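Local coordinates for lactococcal prophage ps3 protein 05 (Staphylococcus epidermidis ATCC 12228, PDB 3G8W), which is a probable acetyltransferase of the GNAT family, whose members typically transfer an acetyl group from acetyl-CoA to an amine, at residues K111-S124 with F155-S167. Numbering follows the deposited sequence.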
ATOM      1  N   LYS B 111      15.098 -10.273   6.035  1.00 50.10           N
ATOM      2  CA  LYS B 111      15.739 -11.443   5.437  1.00 50.39           C
ATOM      3  C   LYS B 111      15.168 -12.720   6.035  1.00 50.56           C
ATOM      4  O   LYS B 111      14.832 -13.647   5.310  1.00 51.53           O
ATOM      5  CB  LYS B 111      17.255 -11.434   5.671  1.00 51.10           C
ATOM      6  CG  LYS B 111      18.057 -10.334   4.980  1.00 52.27           C
ATOM      7  CD  LYS B 111      19.480 -10.815   4.642  1.00 52.40           C
ATOM      8  CE  LYS B 111      19.421 -11.986   3.624  1.00 53.17           C
ATOM      9  NZ  LYS B 111      20.737 -12.611   3.260  1.00 53.21           N
ATOM     10  N   GLU B 112      15.050 -12.754   7.363  1.00 50.31           N
ATOM     11  CA  GLU B 112      14.655 -13.961   8.089  1.00 50.02           C
ATOM     12  C   GLU B 112      13.166 -14.273   7.926  1.00 49.07           C
ATOM     13  O   GLU B 112      12.711 -15.356   8.252  1.00 49.49           O
ATOM     14  CB  GLU B 112      15.067 -13.873   9.578  1.00 50.78           C
ATOM     15  CG  GLU B 112      16.596 -13.786   9.823  1.00 51.59           C
ATOM     16  CD  GLU B 112      16.989 -13.349  11.247  1.00 51.80           C
ATOM     17  OE1 GLU B 112      16.751 -14.100  12.204  1.00 51.87           O
ATOM     18  OE2 GLU B 112      17.571 -12.256  11.413  1.00 52.78           O
ATOM     19  N   GLN B 113      12.411 -13.328   7.399  1.00 48.42           N
ATOM     20  CA  GLN B 113      11.026 -13.584   7.046  1.00 47.65           C
ATOM     21  C   GLN B 113      10.886 -13.795   5.559  1.00 47.03           C
ATOM     22  O   GLN B 113       9.770 -13.823   5.046  1.00 47.56           O
ATOM     23  CB  GLN B 113      10.151 -12.399   7.439  1.00 48.46           C
ATOM     24  CG  GLN B 113      10.231 -12.019   8.895  1.00 49.24           C
ATOM     25  CD  GLN B 113       9.780 -13.136   9.798  1.00 49.63           C
ATOM     26  OE1 GLN B 113       8.715 -13.732   9.591  1.00 49.83           O
ATOM     27  NE2 GLN B 113      10.584 -13.429  10.810  1.00 49.31           N
ATOM     28  N   ASN B 114      12.014 -13.922   4.866  1.00 46.26           N
ATOM     29  CA  ASN B 114      12.035 -14.016   3.401  1.00 46.01           C
ATOM     30  C   ASN B 114      11.462 -12.800   2.640  1.00 45.88           C
ATOM     31  O   ASN B 114      11.105 -12.900   1.467  1.00 46.32           O
ATOM     32  CB  ASN B 114      11.350 -15.299   2.937  1.00 46.06           C
ATOM     33  CG  ASN B 114      11.910 -16.523   3.606  1.00 46.03           C
ATOM     34  OD1 ASN B 114      13.129 -16.698   3.691  1.00 45.80           O
ATOM     35  ND2 ASN B 114      11.021 -17.378   4.104  1.00 46.26           N
ATOM     36  N   ILE B 115      11.376 -11.658   3.309  1.00 44.51           N
ATOM     37  CA  ILE B 115      11.049 -10.426   2.626  1.00 43.51           C
ATOM     38  C   ILE B 115      12.203 -10.051   1.693  1.00 43.10           C
ATOM     39  O   ILE B 115      13.323  -9.839   2.128  1.00 42.88           O
ATOM     40  CB  ILE B 115      10.701  -9.306   3.639  1.00 43.36           C
ATOM     41  CG1 ILE B 115       9.411  -9.695   4.400  1.00 43.49           C
ATOM     42  CG2 ILE B 115      10.610  -7.926   2.939  1.00 41.77           C
ATOM     43  CD1 ILE B 115       9.225  -9.066   5.808  1.00 43.38           C
ATOM     44  N   GLU B 116      11.913 -10.010   0.404  1.00 42.98           N
ATOM     45  CA  GLU B 116      12.923  -9.767  -0.608  1.00 43.12           C
ATOM     46  C   GLU B 116      13.281  -8.318  -0.821  1.00 43.53           C
ATOM     47  O   GLU B 116      14.421  -8.002  -1.162  1.00 43.79           O
ATOM     48  CB  GLU B 116      12.472 -10.360  -1.925  1.00 43.52           C
ATOM     49  CG  GLU B 116      13.232 -11.572  -2.303  1.00 45.11           C
ATOM     50  CD  GLU B 116      12.347 -12.623  -2.867  1.00 46.12           C
ATOM     51  OE1 GLU B 116      11.862 -12.448  -4.003  1.00 46.93           O
ATOM     52  OE2 GLU B 116      12.123 -13.629  -2.167  1.00 47.84           O
ATOM     53  N   THR B 117      12.313  -7.422  -0.673  1.00 44.26           N
ATOM     54  CA  THR B 117      12.627  -6.039  -0.898  1.00 45.06           C
ATOM     55  C   THR B 117      11.975  -5.087   0.119  1.00 45.27           C
ATOM     56  O   THR B 117      10.858  -5.327   0.583  1.00 45.20           O
ATOM     57  CB  THR B 117      12.377  -5.623  -2.384  1.00 46.32           C
ATOM     58  OG1 THR B 117      11.046  -5.151  -2.568  1.00 46.84           O
ATOM     59  CG2 THR B 117      12.684  -6.757  -3.382  1.00 46.09           C
ATOM     60  N   LEU B 118      12.695  -4.018   0.471  1.00 45.48           N
ATOM     61  CA  LEU B 118      12.184  -2.993   1.376  1.00 46.16           C
ATOM     62  C   LEU B 118      12.010  -1.683   0.639  1.00 47.34           C
ATOM     63  O   LEU B 118      12.867  -1.307  -0.178  1.00 47.67           O
ATOM     64  CB  LEU B 118      13.116  -2.777   2.561  1.00 45.81           C
ATOM     65  CG  LEU B 118      13.296  -3.987   3.482  1.00 46.94           C
ATOM     66  CD1 LEU B 118      14.300  -3.687   4.600  1.00 47.36           C
ATOM     67  CD2 LEU B 118      11.981  -4.469   4.066  1.00 46.17           C
HETATM   68  N   MSE B 119      10.894  -1.008   0.924  1.00 46.92           N
HETATM   69  CA  MSE B 119      10.635   0.321   0.429  1.00 48.22           C
HETATM   70  C   MSE B 119      10.327   1.317   1.547  1.00 47.79           C
HETATM   71  O   MSE B 119       9.750   0.980   2.585  1.00 48.60           O
HETATM   72  CB  MSE B 119       9.479   0.310  -0.558  1.00 50.42           C
HETATM   73  CG  MSE B 119       9.829  -0.084  -1.970  1.00 53.69           C
HETATM   74 SE   MSE B 119       8.270  -0.957  -2.743  0.50 58.08          SE
HETATM   75  CE  MSE B 119       7.126   0.521  -3.194  1.00 59.17           C
ATOM     76  N   ILE B 120      10.692   2.563   1.303  1.00 46.63           N
ATOM     77  CA  ILE B 120      10.356   3.661   2.184  1.00 45.29           C
ATOM     78  C   ILE B 120      10.029   4.868   1.324  1.00 45.33           C
ATOM     79  O   ILE B 120      10.670   5.107   0.303  1.00 44.74           O
ATOM     80  CB  ILE B 120      11.490   3.955   3.220  1.00 44.79           C
ATOM     81  CG1 ILE B 120      11.037   4.981   4.252  1.00 44.94           C
ATOM     82  CG2 ILE B 120      12.855   4.295   2.560  1.00 42.33           C
ATOM     83  CD1 ILE B 120      11.672   4.720   5.632  1.00 45.46           C
ATOM     84  N   ALA B 121       8.986   5.587   1.721  1.00 46.40           N
ATOM     85  CA  ALA B 121       8.609   6.839   1.091  1.00 46.50           C
ATOM     86  C   ALA B 121       9.100   7.946   1.994  1.00 48.18           C
ATOM     87  O   ALA B 121       8.767   7.983   3.188  1.00 49.74           O
ATOM     88  CB  ALA B 121       7.106   6.916   0.918  1.00 44.90           C
ATOM     89  N   ILE B 122       9.923   8.835   1.438  1.00 49.35           N
ATOM     90  CA  ILE B 122      10.480   9.969   2.199  1.00 48.88           C
ATOM     91  C   ILE B 122      10.042  11.268   1.563  1.00 48.92           C
ATOM     92  O   ILE B 122      10.072  11.389   0.336  1.00 48.75           O
ATOM     93  CB  ILE B 122      12.012   9.924   2.254  1.00 48.23           C
ATOM     94  CG1 ILE B 122      12.461   8.612   2.905  1.00 48.53           C
ATOM     95  CG2 ILE B 122      12.513  11.080   3.063  1.00 48.00           C
ATOM     96  CD1 ILE B 122      13.899   8.186   2.649  1.00 47.96           C
ATOM     97  N   ALA B 123       9.625  12.220   2.404  1.00 49.28           N
ATOM     98  CA  ALA B 123       9.188  13.549   1.955  1.00 48.97           C
ATOM     99  C   ALA B 123      10.293  14.257   1.197  1.00 49.12           C
ATOM    100  O   ALA B 123      11.391  14.430   1.708  1.00 50.07           O
ATOM    101  CB  ALA B 123       8.751  14.385   3.135  1.00 48.56           C
ATOM    102  N   SER B 124      10.001  14.683  -0.021  1.00 49.72           N
ATOM    103  CA  SER B 124      11.024  15.243  -0.903  1.00 50.27           C
ATOM    104  C   SER B 124      12.005  16.241  -0.280  1.00 49.94           C
ATOM    105  O   SER B 124      13.109  16.411  -0.785  1.00 50.47           O
ATOM    106  CB  SER B 124      10.386  15.812  -2.163  1.00 50.99           C
ATOM    107  OG  SER B 124      10.071  14.730  -3.041  1.00 52.17           O
ATOM    108  N   PHE B 155       2.659  17.506  -0.254  1.00 42.07           N
ATOM    109  CA  PHE B 155       4.059  17.115  -0.151  1.00 43.94           C
ATOM    110  C   PHE B 155       4.430  15.995  -1.121  1.00 44.50           C
ATOM    111  O   PHE B 155       3.743  14.984  -1.210  1.00 45.00           O
ATOM    112  CB  PHE B 155       4.392  16.694   1.284  1.00 45.68           C
ATOM    113  CG  PHE B 155       4.034  17.726   2.290  1.00 47.09           C
ATOM    114  CD1 PHE B 155       4.944  18.733   2.615  1.00 48.14           C
ATOM    115  CD2 PHE B 155       2.771  17.735   2.877  1.00 47.52           C
ATOM    116  CE1 PHE B 155       4.614  19.741   3.534  1.00 48.61           C
ATOM    117  CE2 PHE B 155       2.417  18.725   3.796  1.00 48.26           C
ATOM    118  CZ  PHE B 155       3.342  19.736   4.128  1.00 48.75           C
ATOM    119  N   ASP B 156       5.513  16.194  -1.857  1.00 45.77           N
ATOM    120  CA  ASP B 156       6.064  15.171  -2.745  1.00 48.24           C
ATOM    121  C   ASP B 156       6.846  14.107  -1.971  1.00 49.12           C
ATOM    122  O   ASP B 156       7.354  14.368  -0.883  1.00 49.02           O
ATOM    123  CB  ASP B 156       6.967  15.811  -3.807  1.00 47.85           C
ATOM    124  CG  ASP B 156       6.248  16.831  -4.635  1.00 48.52           C
ATOM    125  OD1 ASP B 156       5.000  16.785  -4.742  1.00 49.07           O
ATOM    126  OD2 ASP B 156       6.940  17.690  -5.201  1.00 49.45           O
ATOM    127  N   GLU B 157       6.952  12.909  -2.525  1.00 50.13           N
ATOM    128  CA  GLU B 157       7.748  11.902  -1.842  1.00 53.00           C
ATOM    129  C   GLU B 157       8.663  11.178  -2.798  1.00 52.65           C
ATOM    130  O   GLU B 157       8.324  10.973  -3.978  1.00 52.37           O
ATOM    131  CB  GLU B 157       6.872  10.899  -1.050  1.00 55.29           C
ATOM    132  CG  GLU B 157       6.368  11.435   0.314  1.00 58.33           C
ATOM    133  CD  GLU B 157       5.408  10.478   1.055  1.00 60.45           C
ATOM    134  OE1 GLU B 157       4.975  10.804   2.197  1.00 61.35           O
ATOM    135  OE2 GLU B 157       5.078   9.408   0.500  1.00 61.53           O
ATOM    136  N   ASN B 158       9.830  10.812  -2.282  1.00 52.07           N
ATOM    137  CA  ASN B 158      10.757   9.985  -3.027  1.00 52.09           C
ATOM    138  C   ASN B 158      10.651   8.604  -2.455  1.00 52.22           C
ATOM    139  O   ASN B 158      10.734   8.402  -1.245  1.00 53.51           O
ATOM    140  CB  ASN B 158      12.194  10.506  -2.974  1.00 52.14           C
ATOM    141  CG  ASN B 158      12.471  11.591  -4.011  1.00 52.69           C
ATOM    142  OD1 ASN B 158      12.649  12.747  -3.667  1.00 53.39           O
ATOM    143  ND2 ASN B 158      12.500  11.219  -5.279  1.00 52.66           N
ATOM    144  N   TRP B 159      10.405   7.658  -3.341  1.00 51.43           N
ATOM    145  CA  TRP B 159      10.318   6.298  -2.960  1.00 50.09           C
ATOM    146  C   TRP B 159      11.667   5.694  -3.202  1.00 49.57           C
ATOM    147  O   TRP B 159      12.197   5.743  -4.326  1.00 47.13           O
ATOM    148  CB  TRP B 159       9.274   5.580  -3.789  1.00 50.33           C
ATOM    149  CG  TRP B 159       7.870   5.791  -3.323  1.00 51.04           C
ATOM    150  CD1 TRP B 159       7.042   6.793  -3.698  1.00 51.02           C
ATOM    151  CD2 TRP B 159       7.111   4.954  -2.444  1.00 51.13           C
ATOM    152  NE1 TRP B 159       5.814   6.641  -3.103  1.00 51.28           N
ATOM    153  CE2 TRP B 159       5.826   5.517  -2.336  1.00 51.01           C
ATOM    154  CE3 TRP B 159       7.391   3.773  -1.745  1.00 52.70           C
ATOM    155  CZ2 TRP B 159       4.814   4.958  -1.553  1.00 52.34           C
ATOM    156  CZ3 TRP B 159       6.364   3.189  -0.957  1.00 53.46           C
ATOM    157  CH2 TRP B 159       5.094   3.802  -0.861  1.00 53.06           C
ATOM    158  N   LEU B 160      12.209   5.130  -2.122  1.00 49.44           N
ATOM    159  CA  LEU B 160      13.440   4.347  -2.180  1.00 50.06           C
ATOM    160  C   LEU B 160      13.230   2.844  -1.978  1.00 49.33           C
ATOM    161  O   LEU B 160      12.286   2.399  -1.302  1.00 48.23           O
ATOM    162  CB  LEU B 160      14.419   4.845  -1.136  1.00 50.98           C
ATOM    163  CG  LEU B 160      15.039   6.216  -1.285  1.00 51.25           C
ATOM    164  CD1 LEU B 160      13.970   7.240  -1.417  1.00 51.30           C
ATOM    165  CD2 LEU B 160      15.859   6.428  -0.027  1.00 50.95           C
ATOM    166  N   ILE B 161      14.155   2.075  -2.529  1.00 48.75           N
ATOM    167  CA  ILE B 161      14.084   0.623  -2.462  1.00 49.12           C
ATOM    168  C   ILE B 161      15.452   0.034  -2.041  1.00 48.66           C
ATOM    169  O   ILE B 161      16.523   0.521  -2.433  1.00 45.31           O
ATOM    170  CB  ILE B 161      13.558   0.041  -3.804  1.00 49.90           C
ATOM    171  CG1 ILE B 161      13.506  -1.481  -3.797  1.00 51.17           C
ATOM    172  CG2 ILE B 161      14.417   0.519  -4.983  1.00 49.98           C
ATOM    173  CD1 ILE B 161      12.686  -2.084  -4.969  1.00 51.84           C
ATOM    174  N   TYR B 162      15.381  -0.987  -1.189  1.00 49.65           N
ATOM    175  CA  TYR B 162      16.531  -1.778  -0.816  1.00 49.86           C
ATOM    176  C   TYR B 162      16.166  -3.225  -1.087  1.00 49.43           C
ATOM    177  O   TYR B 162      15.063  -3.663  -0.784  1.00 48.94           O
ATOM    178  CB  TYR B 162      16.863  -1.536   0.653  1.00 50.98           C
ATOM    179  CG  TYR B 162      17.990  -2.373   1.212  1.00 52.26           C
ATOM    180  CD1 TYR B 162      19.292  -1.889   1.252  1.00 52.73           C
ATOM    181  CD2 TYR B 162      17.745  -3.644   1.723  1.00 52.57           C
ATOM    182  CE1 TYR B 162      20.320  -2.654   1.778  1.00 53.01           C
ATOM    183  CE2 TYR B 162      18.759  -4.419   2.237  1.00 53.11           C
ATOM    184  CZ  TYR B 162      20.045  -3.920   2.272  1.00 53.71           C
ATOM    185  OH  TYR B 162      21.048  -4.706   2.809  1.00 54.10           O
ATOM    186  N   SER B 163      17.089  -3.953  -1.694  1.00 50.03           N
ATOM    187  CA  SER B 163      16.905  -5.368  -1.928  1.00 50.91           C
ATOM    188  C   SER B 163      17.703  -6.222  -0.930  1.00 52.62           C
ATOM    189  O   SER B 163      18.887  -5.990  -0.699  1.00 51.98           O
ATOM    190  CB  SER B 163      17.307  -5.706  -3.342  1.00 49.86           C
ATOM    191  OG  SER B 163      17.796  -7.026  -3.360  1.00 51.97           O
ATOM    192  N   THR B 164      17.059  -7.220  -0.341  1.00 54.56           N
ATOM    193  CA  THR B 164      17.745  -8.023   0.652  1.00 56.79           C
ATOM    194  C   THR B 164      18.309  -9.312   0.074  1.00 58.77           C
ATOM    195  O   THR B 164      18.542 -10.258   0.816  1.00 59.22           O
ATOM    196  CB  THR B 164      16.835  -8.361   1.841  1.00 56.60           C
ATOM    197  OG1 THR B 164      15.638  -8.975   1.357  1.00 56.45           O
ATOM    198  CG2 THR B 164      16.490  -7.114   2.634  1.00 56.11           C
ATOM    199  N   THR B 165      18.538  -9.343  -1.239  1.00 61.47           N
ATOM    200  CA  THR B 165      19.069 -10.538  -1.931  1.00 64.30           C
ATOM    201  C   THR B 165      20.410 -10.222  -2.605  1.00 66.01           C
ATOM    202  O   THR B 165      20.583  -9.105  -3.126  1.00 66.67           O
ATOM    203  CB  THR B 165      18.068 -11.055  -3.008  1.00 64.62           C
ATOM    204  OG1 THR B 165      17.644  -9.957  -3.834  1.00 64.64           O
ATOM    205  CG2 THR B 165      16.839 -11.691  -2.350  1.00 64.05           C
ATOM    206  N   GLU B 166      21.346 -11.188  -2.607  1.00 67.71           N
ATOM    207  CA  GLU B 166      22.730 -10.979  -3.148  1.00 69.30           C
ATOM    208  C   GLU B 166      22.814 -10.681  -4.678  1.00 70.06           C
ATOM    209  O   GLU B 166      23.886 -10.833  -5.284  1.00 70.64           O
ATOM    210  CB  GLU B 166      23.692 -12.134  -2.727  1.00 69.27           C
ATOM    211  CG  GLU B 166      25.077 -12.147  -3.457  1.00 69.97           C
ATOM    212  CD  GLU B 166      26.072 -13.220  -2.956  1.00 70.69           C
ATOM    213  OE1 GLU B 166      26.503 -14.080  -3.769  1.00 70.46           O
ATOM    214  OE2 GLU B 166      26.446 -13.196  -1.758  1.00 71.11           O
ATOM    215  N   SER B 167      21.695 -10.227  -5.265  1.00 70.70           N
ATOM    216  CA  SER B 167      21.513  -9.952  -6.720  1.00 71.23           C
ATOM    217  C   SER B 167      22.774  -9.624  -7.559  1.00 71.47           C
ATOM    218  O   SER B 167      23.461 -10.539  -8.056  1.00 71.18           O
ATOM    219  CB  SER B 167      20.430  -8.875  -6.931  1.00 71.72           C
ATOM    220  OG  SER B 167      19.131  -9.448  -7.017  1.00 72.55           O
TER
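Ala121 lays its methyl on the Trp159 indole: CB stands 3.8 Å from the centroid of the six-membered ring and 10° off the ring normal, which defines a CH-pi contact over the face. Trp159 CG lies anti to its own carbonyl carbon (chi1 -81°), a torsion that brings the ring toward strand 117-123, with one face turned to Ala121. On the same side of the sheet, selenomethionine Met119 bends at chi2 and chi3 and brings CE to 3.6 Å from Trp159 CZ3, at a slant to the ring; its side chain also lies beside a bound 2-[N-cyclohexylamino]ethane sulfonic acid, probably from the crystallisation liquor. Trp159 NE1 is hydrogen-bonded to Glu144, which would restrain the indole's rotation.

The other side carries Leu118, Ile120, Ile122, Leu160 and Tyr162. Ile120 and Leu160 run side by side in one direction, Ile120 CG2 4.1 Å from Leu160 CB, whereas Ile122 CD1 reaches across the strands to Leu160 CD2 at 3.8 Å. Antiparallel pairing underlies both layers, with reciprocal backbone bonds at Leu118-Tyr162, Ile120-Leu160 and Ile122-Asn158. At the end near Thr164, Glu116 O accepts a hydrogen bond from Thr164 N (2.9 Å, N-H...O 172°), and Thr164 OG1 donates one to Ile115 O at 2.6 Å, in the carbonyl plane on a lone pair. At the far end Ser124 N bonds to Asp156 O at 2.8 Å.

The Glu116 carboxylate forms a salt bridge to Lys149 and a hydrogen bond to Tyr154, both of the second subunit. Within the mixed GNAT sheet, strand 117-123 lies between parallel strand 83-91 and antiparallel strand 153-163, which strand 139-150 flanks beyond; helix 96-112 covers Leu118 and Tyr162 through Ile107.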